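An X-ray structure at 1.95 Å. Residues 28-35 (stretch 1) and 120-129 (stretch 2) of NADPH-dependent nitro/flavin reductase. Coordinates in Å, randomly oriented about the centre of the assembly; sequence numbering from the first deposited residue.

Stretch 1 (28-35) DTLVKSAQ
Stretch 2 (120-129) NMSIAAESMG

How do the two stretches meet? Both are helical, residues 28-35 throughout and stretch 2 from Asn120 through Glu126, with phi/psi near -61/-45 for most residues; Gln35 (-60/-29), Glu126 (-62/-36) and Ser127 (-66/-25) differ. Their axes come within 7.9 Å, and their N-to-C directions differ by 139°, so they run roughly antiparallel. The closest CA atoms are those of Ala34 and Met121, 4.7 Å apart. No hydrogen bond crosses; packing buries 430 Å² in all.

What does the start of stretch 2 contribute? Asn120 points toward stretch 1, with chi1 at -106°, between wells, and its CB lies 3.9 Å from Ala34 CA. Asn120 OD1 sits 3.0 Å from Ser33 O, but both are acceptors, so this is proximity without a bond; ND2 is satisfied elsewhere in the structure. Met121, a selenomethionine (t, t, m), leaves its backbone sideways, yet its end reaches stretch 1: CE is 3.6 Å from Leu30 O and 4.1 Å from both Val31 CG2 and Ala34 CB. Met121 CG packs 3.8 Å from Leu30 CB.

What lies at the middle turn? Ala124 CB points toward stretch 1 and, as a methyl, meets Ser33 OG at 3.5 Å. Ser33 OG (chi1 m) donates a hydrogen bond to Thr29 O at 2.8 Å, within its own helix. Leu30 (m, t) extends CD2 to 4.1 Å from Ala124 CB and 3.7 Å from Ala125 CB.

How does the contact close? Met128, also selenomethionine, lies at -86/-2 with chi1 m, chi2 t and chi3 -130°; its CE touches Leu30 CD2 at 3.4 Å and Thr29 CG2 (chi1 m) at 3.7 Å. Within stretch 2, Ser127 OG (chi1 p) donates to Ala124 O at 2.6 Å. Gly129, at 87/10, is the first residue to leave helical phi/psi, with two bonds back into the last turn, a Schellman motif; Gly129 N donates to Glu126 O at 3.1 Å.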

# COMPACT_ATOMS: atom_id res chain seq x y z
N ASP A 28 -3.71 9.30 -18.35
CA ASP A 28 -4.70 8.25 -18.52
C ASP A 28 -4.13 6.85 -18.23
O ASP A 28 -4.73 6.09 -17.47
CB ASP A 28 -5.33 8.31 -19.92
CG ASP A 28 -6.45 7.32 -20.07
OD1 ASP A 28 -7.52 7.56 -19.49
OD2 ASP A 28 -6.23 6.27 -20.71
N THR A 29 -2.96 6.54 -18.80
CA THR A 29 -2.27 5.25 -18.64
C THR A 29 -1.90 5.03 -17.16
O THR A 29 -2.13 3.94 -16.64
CB THR A 29 -1.07 5.18 -19.59
OG1 THR A 29 -1.54 5.24 -20.93
CG2 THR A 29 -0.23 3.93 -19.41
N LEU A 30 -1.37 6.08 -16.49
CA LEU A 30 -0.99 6.03 -15.08
C LEU A 30 -2.19 5.73 -14.18
O LEU A 30 -2.10 4.86 -13.30
CB LEU A 30 -0.31 7.34 -14.66
CG LEU A 30 1.08 7.60 -15.24
CD1 LEU A 30 1.59 8.94 -14.82
CD2 LEU A 30 2.05 6.50 -14.87
N VAL A 31 -3.33 6.41 -14.42
CA VAL A 31 -4.57 6.21 -13.66
C VAL A 31 -5.11 4.78 -13.88
O VAL A 31 -5.41 4.09 -12.90
CB VAL A 31 -5.63 7.31 -13.94
CG1 VAL A 31 -6.98 6.97 -13.30
CG2 VAL A 31 -5.13 8.68 -13.47
N LYS A 32 -5.22 4.33 -15.13
CA LYS A 32 -5.67 2.96 -15.45
C LYS A 32 -4.77 1.91 -14.80
O LYS A 32 -5.26 0.89 -14.30
CB LYS A 32 -5.74 2.72 -16.98
CG LYS A 32 -6.89 3.47 -17.67
CD LYS A 32 -6.83 3.35 -19.19
CE LYS A 32 -7.03 1.96 -19.74
NZ LYS A 32 -6.59 1.86 -21.16
N SER A 33 -3.44 2.15 -14.81
CA SER A 33 -2.47 1.24 -14.20
C SER A 33 -2.72 1.14 -12.70
O SER A 33 -2.75 0.03 -12.16
CB SER A 33 -1.05 1.72 -14.46
OG SER A 33 -0.75 1.59 -15.84
N ALA A 34 -2.93 2.28 -12.04
CA ALA A 34 -3.25 2.38 -10.61
C ALA A 34 -4.51 1.56 -10.32
O ALA A 34 -4.49 0.70 -9.44
CB ALA A 34 -3.48 3.84 -10.22
N GLN A 35 -5.59 1.79 -11.10
CA GLN A 35 -6.86 1.10 -10.91
C GLN A 35 -6.79 -0.40 -11.05
O GLN A 35 -7.58 -1.10 -10.42
CB GLN A 35 -7.94 1.66 -11.86
CG GLN A 35 -8.34 3.10 -11.57
CD GLN A 35 -9.55 3.44 -12.38
OE1 GLN A 35 -10.69 3.22 -11.94
NE2 GLN A 35 -9.32 4.02 -13.53
N ASN A 120 1.35 0.66 -8.32
CA ASN A 120 1.11 0.30 -9.72
C ASN A 120 1.39 1.53 -10.60
O ASN A 120 2.06 1.40 -11.64
CB ASN A 120 -0.33 -0.14 -9.93
CG ASN A 120 -0.49 -1.63 -10.12
OD1 ASN A 120 -1.57 -2.13 -10.41
ND2 ASN A 120 0.58 -2.37 -9.95
N MSE A 121 0.91 2.71 -10.18
CA MSE A 121 1.18 3.96 -10.91
C MSE A 121 2.69 4.22 -10.98
O MSE A 121 3.20 4.61 -12.03
CB MSE A 121 0.46 5.18 -10.28
CG MSE A 121 0.72 6.47 -11.07
SE MSE A 121 -0.18 8.05 -10.46
CE MSE A 121 -2.05 7.60 -11.01
N SER A 122 3.41 4.01 -9.85
CA SER A 122 4.84 4.26 -9.78
C SER A 122 5.60 3.37 -10.76
O SER A 122 6.45 3.87 -11.52
CB SER A 122 5.36 4.07 -8.35
OG SER A 122 4.77 5.04 -7.48
N ILE A 123 5.29 2.06 -10.77
CA ILE A 123 5.96 1.10 -11.69
C ILE A 123 5.63 1.45 -13.14
O ILE A 123 6.53 1.43 -14.00
CB ILE A 123 5.61 -0.36 -11.34
CG1 ILE A 123 6.08 -0.74 -9.91
CG2 ILE A 123 6.21 -1.35 -12.36
CD1 ILE A 123 5.10 -1.86 -9.34
N ALA A 124 4.36 1.77 -13.42
CA ALA A 124 3.96 2.18 -14.78
C ALA A 124 4.77 3.41 -15.22
O ALA A 124 5.34 3.39 -16.31
CB ALA A 124 2.47 2.46 -14.83
N ALA A 125 4.88 4.44 -14.34
CA ALA A 125 5.63 5.67 -14.67
C ALA A 125 7.11 5.39 -14.93
O ALA A 125 7.66 5.83 -15.95
CB ALA A 125 5.48 6.71 -13.57
N GLU A 126 7.73 4.60 -14.04
CA GLU A 126 9.13 4.21 -14.16
C GLU A 126 9.42 3.40 -15.42
O GLU A 126 10.46 3.60 -16.04
CB GLU A 126 9.62 3.50 -12.89
CG GLU A 126 9.69 4.51 -11.75
CD GLU A 126 10.04 3.96 -10.39
OE1 GLU A 126 9.59 2.85 -10.03
OE2 GLU A 126 10.71 4.70 -9.64
N SER A 127 8.47 2.53 -15.85
CA SER A 127 8.62 1.74 -17.08
C SER A 127 8.63 2.65 -18.34
O SER A 127 9.21 2.27 -19.36
CB SER A 127 7.50 0.71 -17.19
OG SER A 127 6.26 1.29 -17.56
N MSE A 128 8.02 3.85 -18.24
CA MSE A 128 7.95 4.83 -19.34
C MSE A 128 9.19 5.75 -19.37
O MSE A 128 9.28 6.61 -20.23
CB MSE A 128 6.69 5.71 -19.20
CG MSE A 128 5.38 4.97 -19.40
SE MSE A 128 3.90 6.17 -18.97
CE MSE A 128 2.91 5.11 -17.83
N GLY A 129 10.09 5.57 -18.41
CA GLY A 129 11.28 6.40 -18.26
C GLY A 129 11.01 7.64 -17.43
O GLY A 129 11.84 8.55 -17.37